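Local atomic coordinates of endo-1,4-b-d-mannanase (PDB entry 1QNR), a protein that hydrolyses internal beta-1,4-mannosidic linkages in mannan chains, as a glycoside hydrolase family 5 endo-mannanase with a TIM-barrel catalytic domain. Residues A[243-248]-A[321-326]; A[249-254]-A[277-282]; A[256-261]-A[288-293]. One frame throughout, in Å; residues are numbered along the deposited sequence.

Contact 1: residues A[243-248]-A[321-326]; sequences YPDSWG and DPYTVW. With BMA (beta-D-mannopyranose), chain B; BMA (beta-D-mannopyranose), chain C.
Y323 reaches across to Y243, D245 and S246 through its ring and hydroxyl. At CB the path is set by the first torsion: CG is anti to the carbonyl carbon, beside the backbone N (chi1 -67°), which sends the ring toward helix 244-247. Y243 CE1 lies over the centre of the Y323 ring, 4.1 Å above its plane. D245 OD2 sits at the ring edge, 4.1 Å from Y323 CE1. Y323 CZ makes the closest apolar touch, 3.8 Å from Y243 CD1. The two tyrosine rings form an edge-to-face (T-shaped) pair. The edge of Y243 points at the face of Y323, with the planes at 61°.

The tip, Y323 OH, is held by two waters. Y323 OH donates to the first water at 3.2 Å, and this water also serves D245 N and D245 OD2. Y323 OH accepts from the second water at 2.7 Å, and that water is linked to S246 OG. The hydroxyl is thus joined to the helix through water, with no direct hydrogen bond between the segments. D245 OD2 has a protein partner as well, Q280 N.

The backbone behind Y323 is shaped by an Asx turn. D321 OD1 accepts from Y323 N at 2.9 Å, within the type I turn 321-324. Further along the helix, W247 NE1 donates to O6 of the chain B mannose at 3.0 Å and, weakly, to O3 of the chain C mannose. These two linked sugars probably mark the substrate cleft. Y243 OH is hydrogen-bonded to E276 OE1, and Y243 CD2 lies 3.9 Å from C6 of the chain B mannose.

Y243 directly follows strand 238-242 and is the N-cap of helix 244-247. D321 to T324 lead into strand 325-326, which pairs with strand 300-309. W306 of that strand packs against both tyrosines.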
loop_
_atom_site.group_PDB
_atom_site.type_symbol
_atom_site.label_atom_id
_atom_site.label_comp_id
_atom_site.label_asym_id
_atom_site.label_seq_id
_atom_site.Cartn_x
_atom_site.Cartn_y
_atom_site.Cartn_z
ATOM N N TYR A 243 10.629 7.334 5.900
ATOM C CA TYR A 243 11.692 6.524 6.523
ATOM C C TYR A 243 13.005 7.304 6.641
ATOM O O TYR A 243 13.918 7.150 5.832
ATOM C CB TYR A 243 11.948 5.251 5.686
ATOM C CG TYR A 243 10.768 4.227 5.703
ATOM C CD1 TYR A 243 10.578 3.412 6.795
ATOM C CD2 TYR A 243 9.919 4.182 4.619
ATOM C CE1 TYR A 243 9.504 2.508 6.802
ATOM C CE2 TYR A 243 8.808 3.328 4.613
ATOM C CZ TYR A 243 8.655 2.480 5.676
ATOM O OH TYR A 243 7.643 1.504 5.703
ATOM N N PRO A 244 13.062 8.174 7.669
ATOM C CA PRO A 244 14.302 8.982 7.880
ATOM C C PRO A 244 15.572 8.131 7.976
ATOM O O PRO A 244 16.631 8.588 7.445
ATOM C CB PRO A 244 14.009 9.706 9.182
ATOM C CG PRO A 244 12.497 9.837 9.225
ATOM C CD PRO A 244 12.043 8.472 8.681
ATOM N N ASP A 245 15.539 6.937 8.569
ATOM C CA ASP A 245 16.753 6.095 8.618
ATOM C C ASP A 245 17.265 5.661 7.271
ATOM O O ASP A 245 18.477 5.433 7.170
ATOM C CB ASP A 245 16.528 4.800 9.440
ATOM C CG ASP A 245 16.091 5.054 10.864
ATOM O OD1 ASP A 245 16.902 5.645 11.569
ATOM O OD2 ASP A 245 14.946 4.690 11.198
ATOM N N SER A 246 16.451 5.490 6.245
ATOM C CA SER A 246 16.919 5.064 4.940
ATOM C C SER A 246 17.228 6.296 4.085
ATOM O O SER A 246 17.918 6.189 3.047
ATOM C CB SER A 246 15.782 4.361 4.125
ATOM O OG SER A 246 15.533 3.104 4.716
ATOM N N TRP A 247 16.653 7.453 4.492
ATOM C CA TRP A 247 16.753 8.611 3.586
ATOM C C TRP A 247 17.796 9.659 4.025
ATOM O O TRP A 247 17.979 10.697 3.360
ATOM C CB TRP A 247 15.367 9.312 3.542
ATOM C CG TRP A 247 14.293 8.462 2.887
ATOM C CD1 TRP A 247 14.469 7.283 2.179
ATOM C CD2 TRP A 247 12.898 8.776 2.775
ATOM N NE1 TRP A 247 13.240 6.830 1.671
ATOM C CE2 TRP A 247 12.276 7.731 2.052
ATOM C CE3 TRP A 247 12.103 9.821 3.303
ATOM C CZ2 TRP A 247 10.881 7.725 1.800
ATOM C CZ3 TRP A 247 10.734 9.850 3.002
ATOM C CH2 TRP A 247 10.163 8.804 2.264
ATOM N N GLY A 248 18.444 9.402 5.172
ATOM C CA GLY A 248 19.518 10.369 5.569
ATOM C C GLY A 248 18.996 11.603 6.247
ATOM O O GLY A 248 19.704 12.656 6.259
ATOM N N ASP A 321 10.302 -7.269 10.805
ATOM C CA ASP A 321 11.535 -6.505 10.508
ATOM C C ASP A 321 11.761 -5.529 11.656
ATOM O O ASP A 321 11.014 -5.529 12.687
ATOM C CB ASP A 321 11.391 -5.839 9.118
ATOM C CG ASP A 321 10.402 -4.684 9.038
ATOM O OD1 ASP A 321 9.811 -4.262 10.055
ATOM O OD2 ASP A 321 10.242 -4.251 7.823
ATOM N N PRO A 322 12.756 -4.643 11.653
ATOM C CA PRO A 322 13.049 -3.745 12.792
ATOM C C PRO A 322 11.977 -2.696 13.046
ATOM O O PRO A 322 12.074 -1.960 14.036
ATOM C CB PRO A 322 14.415 -3.119 12.383
ATOM C CG PRO A 322 15.038 -4.216 11.509
ATOM C CD PRO A 322 13.876 -4.681 10.632
ATOM N N TYR A 323 10.972 -2.543 12.148
ATOM C CA TYR A 323 9.887 -1.586 12.327
ATOM C C TYR A 323 8.624 -2.276 12.801
ATOM O O TYR A 323 7.553 -1.605 12.974
ATOM C CB TYR A 323 9.624 -1.030 10.882
ATOM C CG TYR A 323 10.772 -0.193 10.299
ATOM C CD1 TYR A 323 11.122 1.023 10.868
ATOM C CD2 TYR A 323 11.390 -0.650 9.154
ATOM C CE1 TYR A 323 12.147 1.838 10.289
ATOM C CE2 TYR A 323 12.391 0.167 8.546
ATOM C CZ TYR A 323 12.747 1.354 9.165
ATOM O OH TYR A 323 13.731 2.135 8.551
ATOM N N THR A 324 8.624 -3.571 13.051
ATOM C CA THR A 324 7.400 -4.246 13.529
ATOM C C THR A 324 6.953 -3.755 14.896
ATOM O O THR A 324 7.739 -3.582 15.866
ATOM C CB THR A 324 7.696 -5.769 13.570
ATOM O OG1 THR A 324 7.848 -6.264 12.247
ATOM C CG2 THR A 324 6.569 -6.524 14.295
ATOM N N VAL A 325 5.624 -3.465 15.003
ATOM C CA VAL A 325 4.952 -3.123 16.272
ATOM C C VAL A 325 4.135 -4.358 16.605
ATOM O O VAL A 325 3.154 -4.702 15.923
ATOM C CB VAL A 325 4.080 -1.859 16.143
ATOM C CG1 VAL A 325 3.319 -1.624 17.472
ATOM C CG2 VAL A 325 4.888 -0.628 15.709
ATOM N N TRP A 326 4.546 -5.144 17.610
ATOM C CA TRP A 326 3.906 -6.424 17.945
ATOM C C TRP A 326 2.589 -6.217 18.695
ATOM O O TRP A 326 2.539 -5.397 19.669
ATOM C CB TRP A 326 4.846 -7.270 18.829
ATOM C CG TRP A 326 6.111 -7.744 18.107
ATOM C CD1 TRP A 326 7.388 -7.156 18.200
ATOM C CD2 TRP A 326 6.188 -8.856 17.195
ATOM N NE1 TRP A 326 8.203 -7.863 17.343
ATOM C CE2 TRP A 326 7.506 -8.872 16.725
ATOM C CE3 TRP A 326 5.284 -9.779 16.676
ATOM C CZ2 TRP A 326 7.943 -9.843 15.817
ATOM C CZ3 TRP A 326 5.703 -10.739 15.735
ATOM C CH2 TRP A 326 7.071 -10.758 15.326
HETATM C C1 BMA B . 14.764 1.562 -0.542
HETATM C C2 BMA B . 14.746 0.033 -0.304
HETATM C C3 BMA B . 13.304 -0.470 -0.200
HETATM C C4 BMA B . 12.509 0.387 0.776
HETATM C C5 BMA B . 12.628 1.887 0.501
HETATM C C6 BMA B . 12.098 2.745 1.706
HETATM O O2 BMA B . 15.432 -0.293 0.913
HETATM O O3 BMA B . 13.214 -1.825 0.151
HETATM O O4 BMA B . 11.143 -0.051 0.708
HETATM O O5 BMA B . 14.063 2.252 0.540
HETATM O O6 BMA B . 12.163 4.058 1.138
HETATM C C1 BMA C . 18.393 5.370 -1.292
HETATM C C2 BMA C . 16.987 5.616 -0.707
HETATM C C3 BMA C . 16.399 4.341 -0.059
HETATM C C4 BMA C . 16.463 3.179 -1.055
HETATM C C5 BMA C . 17.918 3.009 -1.603
HETATM C C6 BMA C . 18.183 1.798 -2.460
HETATM O O1 BMA C . 18.822 6.539 -1.989
HETATM O O2 BMA C . 16.107 6.079 -1.744
HETATM O O3 BMA C . 15.003 4.640 0.202
HETATM O O4 BMA C . 16.121 1.939 -0.484
HETATM O O5 BMA C . 18.243 4.278 -2.276
HETATM O O6 BMA C . 17.758 1.853 -3.817
HETATM O O HOH W 1 13.149 5.238 9.164
HETATM O O HOH W 2 14.027 1.514 5.896
#

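Contact 2: residues A[249-254]-A[277-282]. With NAG (2-acetamido-2-deoxy-beta-D-glucopyranose), chain H; SO4 (sulfate ion), chain D.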
loop_
_atom_site.group_PDB
_atom_site.type_symbol
_atom_site.label_atom_id
_atom_site.label_comp_id
_atom_site.label_asym_id
_atom_site.label_seq_id
_atom_site.Cartn_x
_atom_site.Cartn_y
_atom_site.Cartn_z
ATOM N N THR A 249 17.768 11.596 6.798
ATOM C CA THR A 249 17.226 12.783 7.461
ATOM C C THR A 249 17.040 12.497 8.944
ATOM O O THR A 249 17.086 11.340 9.349
ATOM C CB THR A 249 15.896 13.262 6.804
ATOM O OG1 THR A 249 14.983 12.159 6.952
ATOM C CG2 THR A 249 16.008 13.562 5.340
ATOM N N ASN A 250 16.766 13.497 9.773
ATOM C CA ASN A 250 16.490 13.212 11.196
ATOM C C ASN A 250 14.980 12.917 11.384
ATOM O O ASN A 250 14.193 13.100 10.440
ATOM C CB ASN A 250 17.031 14.270 12.121
ATOM C CG ASN A 250 16.341 15.567 11.954
ATOM O OD1 ASN A 250 15.173 15.756 11.706
ATOM N ND2 ASN A 250 17.115 16.685 12.157
ATOM N N TYR A 251 14.608 12.427 12.570
ATOM C CA TYR A 251 13.209 12.086 12.766
ATOM C C TYR A 251 12.297 13.263 12.778
ATOM O O TYR A 251 11.138 13.254 12.252
ATOM C CB TYR A 251 13.070 11.258 14.080
ATOM C CG TYR A 251 13.751 9.908 14.031
ATOM C CD1 TYR A 251 13.591 8.991 13.005
ATOM C CD2 TYR A 251 14.626 9.501 15.088
ATOM C CE1 TYR A 251 14.217 7.772 12.970
ATOM C CE2 TYR A 251 15.221 8.290 15.054
ATOM C CZ TYR A 251 15.035 7.379 14.050
ATOM O OH TYR A 251 15.660 6.161 14.041
ATOM N N THR A 252 12.640 14.427 13.384
ATOM C CA THR A 252 11.767 15.596 13.477
ATOM C C THR A 252 11.478 16.274 12.146
ATOM O O THR A 252 10.400 16.888 12.000
ATOM C CB THR A 252 12.341 16.629 14.498
ATOM O OG1 THR A 252 13.681 16.919 13.991
ATOM C CG2 THR A 252 12.507 16.076 15.882
ATOM N N TRP A 253 12.329 16.023 11.149
ATOM C CA TRP A 253 12.101 16.455 9.758
ATOM C C TRP A 253 10.813 15.833 9.196
ATOM O O TRP A 253 10.206 16.316 8.259
ATOM C CB TRP A 253 13.323 16.053 8.913
ATOM C CG TRP A 253 13.262 16.190 7.413
ATOM C CD1 TRP A 253 13.718 17.262 6.690
ATOM C CD2 TRP A 253 12.770 15.227 6.421
ATOM N NE1 TRP A 253 13.535 17.034 5.348
ATOM C CE2 TRP A 253 12.943 15.798 5.150
ATOM C CE3 TRP A 253 12.195 13.952 6.566
ATOM C CZ2 TRP A 253 12.558 15.147 3.977
ATOM C CZ3 TRP A 253 11.828 13.273 5.387
ATOM C CH2 TRP A 253 12.004 13.881 4.128
ATOM N N GLY A 254 10.354 14.706 9.751
ATOM C CA GLY A 254 9.135 14.036 9.278
ATOM C C GLY A 254 7.884 14.867 9.446
ATOM O O GLY A 254 6.944 14.687 8.651
ATOM N N TYR A 277 5.171 4.318 7.549
ATOM C CA TYR A 277 6.189 5.108 8.279
ATOM C C TYR A 277 6.818 4.223 9.362
ATOM O O TYR A 277 6.172 3.314 9.895
ATOM C CB TYR A 277 5.598 6.378 8.909
ATOM C CG TYR A 277 4.421 6.183 9.829
ATOM C CD1 TYR A 277 4.523 5.941 11.213
ATOM C CD2 TYR A 277 3.089 6.271 9.349
ATOM C CE1 TYR A 277 3.427 5.803 12.037
ATOM C CE2 TYR A 277 1.986 6.131 10.164
ATOM C CZ TYR A 277 2.124 5.880 11.524
ATOM O OH TYR A 277 1.020 5.722 12.366
ATOM N N GLY A 278 8.059 4.566 9.732
ATOM C CA GLY A 278 8.674 3.860 10.877
ATOM C C GLY A 278 9.962 4.584 11.265
ATOM O O GLY A 278 10.630 5.206 10.411
ATOM N N ALA A 279 10.353 4.383 12.516
ATOM C CA ALA A 279 11.667 4.840 13.055
ATOM C C ALA A 279 12.347 3.634 13.658
ATOM O O ALA A 279 11.753 2.956 14.504
ATOM C CB ALA A 279 11.439 5.930 14.107
ATOM N N GLN A 280 13.629 3.371 13.310
ATOM C CA GLN A 280 14.275 2.166 13.877
ATOM C C GLN A 280 14.614 2.367 15.354
ATOM O O GLN A 280 14.595 1.345 16.088
ATOM C CB GLN A 280 15.563 1.857 13.079
ATOM C CG GLN A 280 15.161 1.134 11.791
ATOM C CD GLN A 280 16.285 0.566 10.964
ATOM O OE1 GLN A 280 16.298 0.618 9.722
ATOM N NE2 GLN A 280 17.285 0.007 11.630
ATOM N N GLN A 281 15.005 3.583 15.706
ATOM C CA GLN A 281 15.337 3.775 17.144
ATOM C C GLN A 281 14.179 4.439 17.869
ATOM O O GLN A 281 13.498 5.352 17.344
ATOM C CB GLN A 281 16.633 4.625 17.236
ATOM C CG GLN A 281 17.761 4.255 16.268
ATOM C CD GLN A 281 18.389 2.886 16.463
ATOM O OE1 GLN A 281 18.669 1.968 15.677
ATOM N NE2 GLN A 281 18.688 2.768 17.776
ATOM N N ASN A 282 13.846 4.003 19.110
ATOM C CA ASN A 282 12.834 4.579 19.956
ATOM C C ASN A 282 11.551 4.992 19.213
ATOM O O ASN A 282 11.121 6.156 19.215
ATOM C CB ASN A 282 13.442 5.829 20.640
ATOM C CG ASN A 282 14.770 5.508 21.370
ATOM O OD1 ASN A 282 15.814 5.964 20.828
ATOM N ND2 ASN A 282 14.611 4.668 22.382
HETATM C C1 NAG H . 17.072 18.250 12.489
HETATM C C2 NAG H . 17.291 19.145 13.665
HETATM C C3 NAG H . 16.707 20.540 13.494
HETATM C C4 NAG H . 16.883 20.961 12.023
HETATM C C5 NAG H . 16.197 19.956 11.057
HETATM C C6 NAG H . 16.362 20.402 9.616
HETATM C C7 NAG H . 17.323 17.631 15.668
HETATM C C8 NAG H . 16.624 17.341 16.952
HETATM N N2 NAG H . 16.709 18.567 14.904
HETATM O O3 NAG H . 17.393 21.401 14.414
HETATM O O4 NAG H . 16.262 22.248 11.776
HETATM O O5 NAG H . 16.788 18.683 11.174
HETATM O O6 NAG H . 16.030 19.450 8.686
HETATM O O7 NAG H . 18.307 17.127 15.350
HETATM S S SO4 D . 10.824 4.129 22.913
HETATM O O1 SO4 D . 10.141 3.137 21.901
HETATM O O2 SO4 D . 12.225 3.693 23.178
HETATM O O3 SO4 D . 10.067 4.094 24.213
HETATM O O4 SO4 D . 10.775 5.526 22.431
#
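Y251 CG is anti to its carbonyl carbon (chi1 -65°), which carries the ring out to A279 and Q281. Q281 CG, also anti to its carbonyl carbon (chi1 -43°), lies 3.6 Å from Y251 OH, and the bend at chi2 takes the amide away. Y251 OH accepts a nearly straight hydrogen bond from Q281 N at 3.1 Å, with an N-H...O angle of 163°. It also makes a weak hydrogen bond to D245 OD1 of helix 244-247. Beside the hydroxyl, on the ring, Y251 CE1 lies 3.5 Å from A279 CB. A phenylalanine here would probably leave Q281 N without its acceptor and D245 OD1 without this weak bond.

The backbone that carries Y251 is shaped by N250. N250 OD1 accepts from W253 N at 2.9 Å, a capping bond in the turn that leads into helix 253-267, and also from T252 OG1. N250 ND2 is glycosylated: it is bonded to C1 of an N-acetylglucosamine.

Residues 277-282 form the loop between strand 272-277 and helix 283-295. A279 N is hydrogen-bonded to E287 OE2 of that helix, and N286 packs on both Y251 and A279. The Y251 ring also touches P244 of helix 244-247. The contact therefore ties the lead-in to one barrel helix to the lead-in to the next.

Contact 3: residues A[256-261]-A[288-293]; sequences GWIQTH and APWQTT
I258 points across to W290 and T293, meeting each at a different angle. The I258 and W290 side chains cross at about a right angle, and I258 CD1 does the touching. CD1 comes to 3.8 Å from W290 CB and 3.5 Å from W290 O, so it touches the base of the tryptophan and the backbone beside it. The other branch serves T293. With I258 CG2 anti to the backbone N, this methyl faces T293 CG2 at 3.9 Å, and the two side chains meet on a slant. Q259 approaches the same threonine methyl, T293 CG2, nearly at right angles, through its CG at 4.0 Å. T293 CG2 thus rests against two successive residues of helix 256-261.

No hydrogen bond crosses between the segments. The polar ends turn to other partners. T293 OG1 has both P289 O and N255 OD1 close by, and W290 NE1 donates to Y251 O. On the far side of helix 256-261, H261 ND1 donates to W257 O at 2.7 Å. H261 N reaches that same carbonyl from the opposite face of its plane. T260 N and T260 OG1 hold G256 O in the same two-sided way.

The two helical segments run nearly parallel, at a crossing angle of -19°, with axes 9.9 Å apart. This is side-by-side packing in the outer layer of a TIM barrel. Helix 253-267 lies between strands 238-242 and 272-277 in the chain, and helix 283-295 follows strand 272-277. Inward, I258 and W290 both pack on F274 of strand 272-277, while I258 touches F240 and W290 touches L242 of strand 238-242.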
loop_
_atom_site.group_PDB
_atom_site.type_symbol
_atom_site.label_atom_id
_atom_site.label_comp_id
_atom_site.label_asym_id
_atom_site.label_seq_id
_atom_site.Cartn_x
_atom_site.Cartn_y
_atom_site.Cartn_z
ATOM N N GLY A 256 7.512 18.169 8.902
ATOM C CA GLY A 256 7.387 19.010 7.707
ATOM C C GLY A 256 7.041 18.193 6.454
ATOM O O GLY A 256 6.349 18.662 5.546
ATOM N N TRP A 257 7.610 16.957 6.343
ATOM C CA TRP A 257 7.247 16.055 5.238
ATOM C C TRP A 257 5.728 15.765 5.201
ATOM O O TRP A 257 5.112 15.819 4.106
ATOM C CB TRP A 257 8.043 14.749 5.388
ATOM C CG TRP A 257 7.883 13.730 4.296
ATOM C CD1 TRP A 257 7.199 12.536 4.373
ATOM C CD2 TRP A 257 8.461 13.745 2.975
ATOM N NE1 TRP A 257 7.265 11.829 3.183
ATOM C CE2 TRP A 257 8.078 12.566 2.320
ATOM C CE3 TRP A 257 9.288 14.656 2.281
ATOM C CZ2 TRP A 257 8.515 12.232 1.031
ATOM C CZ3 TRP A 257 9.687 14.358 0.985
ATOM C CH2 TRP A 257 9.306 13.155 0.377
ATOM N N ILE A 258 5.130 15.493 6.373
ATOM C CA ILE A 258 3.662 15.310 6.396
ATOM C C ILE A 258 2.962 16.599 5.980
ATOM O O ILE A 258 1.997 16.568 5.196
ATOM C CB ILE A 258 3.256 14.909 7.859
ATOM C CG1 ILE A 258 3.846 13.522 8.214
ATOM C CG2 ILE A 258 1.731 14.919 7.985
ATOM C CD1 ILE A 258 3.858 13.303 9.754
ATOM N N GLN A 259 3.364 17.764 6.576
ATOM C CA GLN A 259 2.662 19.021 6.284
ATOM C C GLN A 259 2.733 19.391 4.780
ATOM O O GLN A 259 1.715 19.840 4.229
ATOM C CB GLN A 259 3.291 20.166 7.126
ATOM C CG GLN A 259 3.040 19.958 8.624
ATOM C CD GLN A 259 3.841 20.917 9.506
ATOM O OE1 GLN A 259 4.948 21.308 9.191
ATOM N NE2 GLN A 259 3.187 21.250 10.623
ATOM N N THR A 260 3.907 19.263 4.136
ATOM C CA THR A 260 3.986 19.639 2.720
ATOM C C THR A 260 3.150 18.727 1.824
ATOM O O THR A 260 2.530 19.195 0.851
ATOM C CB THR A 260 5.423 19.666 2.184
ATOM O OG1 THR A 260 6.096 18.426 2.455
ATOM C CG2 THR A 260 6.269 20.791 2.845
ATOM N N HIS A 261 3.113 17.423 2.123
ATOM C CA HIS A 261 2.304 16.509 1.296
ATOM C C HIS A 261 0.796 16.755 1.527
ATOM O O HIS A 261 0.055 16.774 0.534
ATOM C CB HIS A 261 2.716 15.048 1.592
ATOM C CG HIS A 261 3.999 14.715 0.912
ATOM N ND1 HIS A 261 5.234 15.054 1.488
ATOM C CD2 HIS A 261 4.294 14.147 -0.295
ATOM C CE1 HIS A 261 6.203 14.689 0.616
ATOM N NE2 HIS A 261 5.687 14.127 -0.452
ATOM N N ALA A 288 5.262 8.978 17.653
ATOM C CA ALA A 288 4.063 9.613 18.238
ATOM C C ALA A 288 3.840 11.031 17.727
ATOM O O ALA A 288 2.703 11.445 17.395
ATOM C CB ALA A 288 4.133 9.510 19.792
ATOM N N PRO A 289 4.863 11.915 17.648
ATOM C CA PRO A 289 4.666 13.260 17.094
ATOM C C PRO A 289 4.181 13.274 15.633
ATOM O O PRO A 289 3.369 14.145 15.243
ATOM C CB PRO A 289 6.047 13.931 17.270
ATOM C CG PRO A 289 6.736 13.159 18.340
ATOM C CD PRO A 289 6.237 11.715 18.208
ATOM N N TRP A 290 4.631 12.274 14.847
ATOM C CA TRP A 290 4.138 12.166 13.461
ATOM C C TRP A 290 2.627 11.870 13.362
ATOM O O TRP A 290 1.925 12.446 12.547
ATOM C CB TRP A 290 4.903 11.083 12.693
ATOM C CG TRP A 290 6.398 11.199 12.594
ATOM C CD1 TRP A 290 7.208 12.335 12.778
ATOM C CD2 TRP A 290 7.301 10.170 12.249
ATOM N NE1 TRP A 290 8.517 12.032 12.615
ATOM C CE2 TRP A 290 8.630 10.686 12.247
ATOM C CE3 TRP A 290 7.149 8.801 11.857
ATOM C CZ2 TRP A 290 9.755 9.923 11.965
ATOM C CZ3 TRP A 290 8.254 8.042 11.547
ATOM C CH2 TRP A 290 9.567 8.600 11.573
ATOM N N GLN A 291 2.185 10.975 14.257
ATOM C CA GLN A 291 0.744 10.615 14.278
ATOM C C GLN A 291 -0.039 11.855 14.709
ATOM O O GLN A 291 -1.076 12.107 14.073
ATOM C CB GLN A 291 0.549 9.490 15.331
ATOM C CG GLN A 291 1.242 8.192 14.917
ATOM C CD GLN A 291 0.915 7.060 15.887
ATOM O OE1 GLN A 291 0.821 7.307 17.138
ATOM N NE2 GLN A 291 0.810 5.856 15.337
ATOM N N THR A 292 0.465 12.650 15.686
ATOM C CA THR A 292 -0.292 13.864 16.033
ATOM C C THR A 292 -0.284 14.887 14.912
ATOM O O THR A 292 -1.343 15.524 14.628
ATOM C CB THR A 292 0.359 14.487 17.302
ATOM O OG1 THR A 292 0.126 13.569 18.387
ATOM C CG2 THR A 292 -0.258 15.853 17.633
ATOM N N THR A 293 0.832 15.090 14.222
ATOM C CA THR A 293 0.847 15.997 13.073
ATOM C C THR A 293 -0.169 15.571 12.022
ATOM O O THR A 293 -0.948 16.392 11.491
ATOM C CB THR A 293 2.282 16.116 12.535
ATOM O OG1 THR A 293 3.179 16.636 13.548
ATOM C CG2 THR A 293 2.387 16.976 11.280
#

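Overall arrangement
The three contacts run from the sugar-binding side of the barrel to its outer helices. Contact 1 lies about 8 Å, centre to centre, from contact 2 and about 16 Å from contact 3. D245 joins the first two, and Y323 CE1 packs 3.6 Å from G278 C. Contacts 2 and 3, whose centres are about 11 Å apart, share helix 253-267. Y277 OH also lies 3.0 Å from Q291 NE2, a probable hydrogen bond between them. P244 CD lies 3.8 Å from W290 CH2, linking contact 1 directly to contact 3. The bound mannose units touch contact 1. R171, E169 and E205 also bind these sugars. Contact 3 is further off: the side chain of W290 is about 12 Å from a bound mannose.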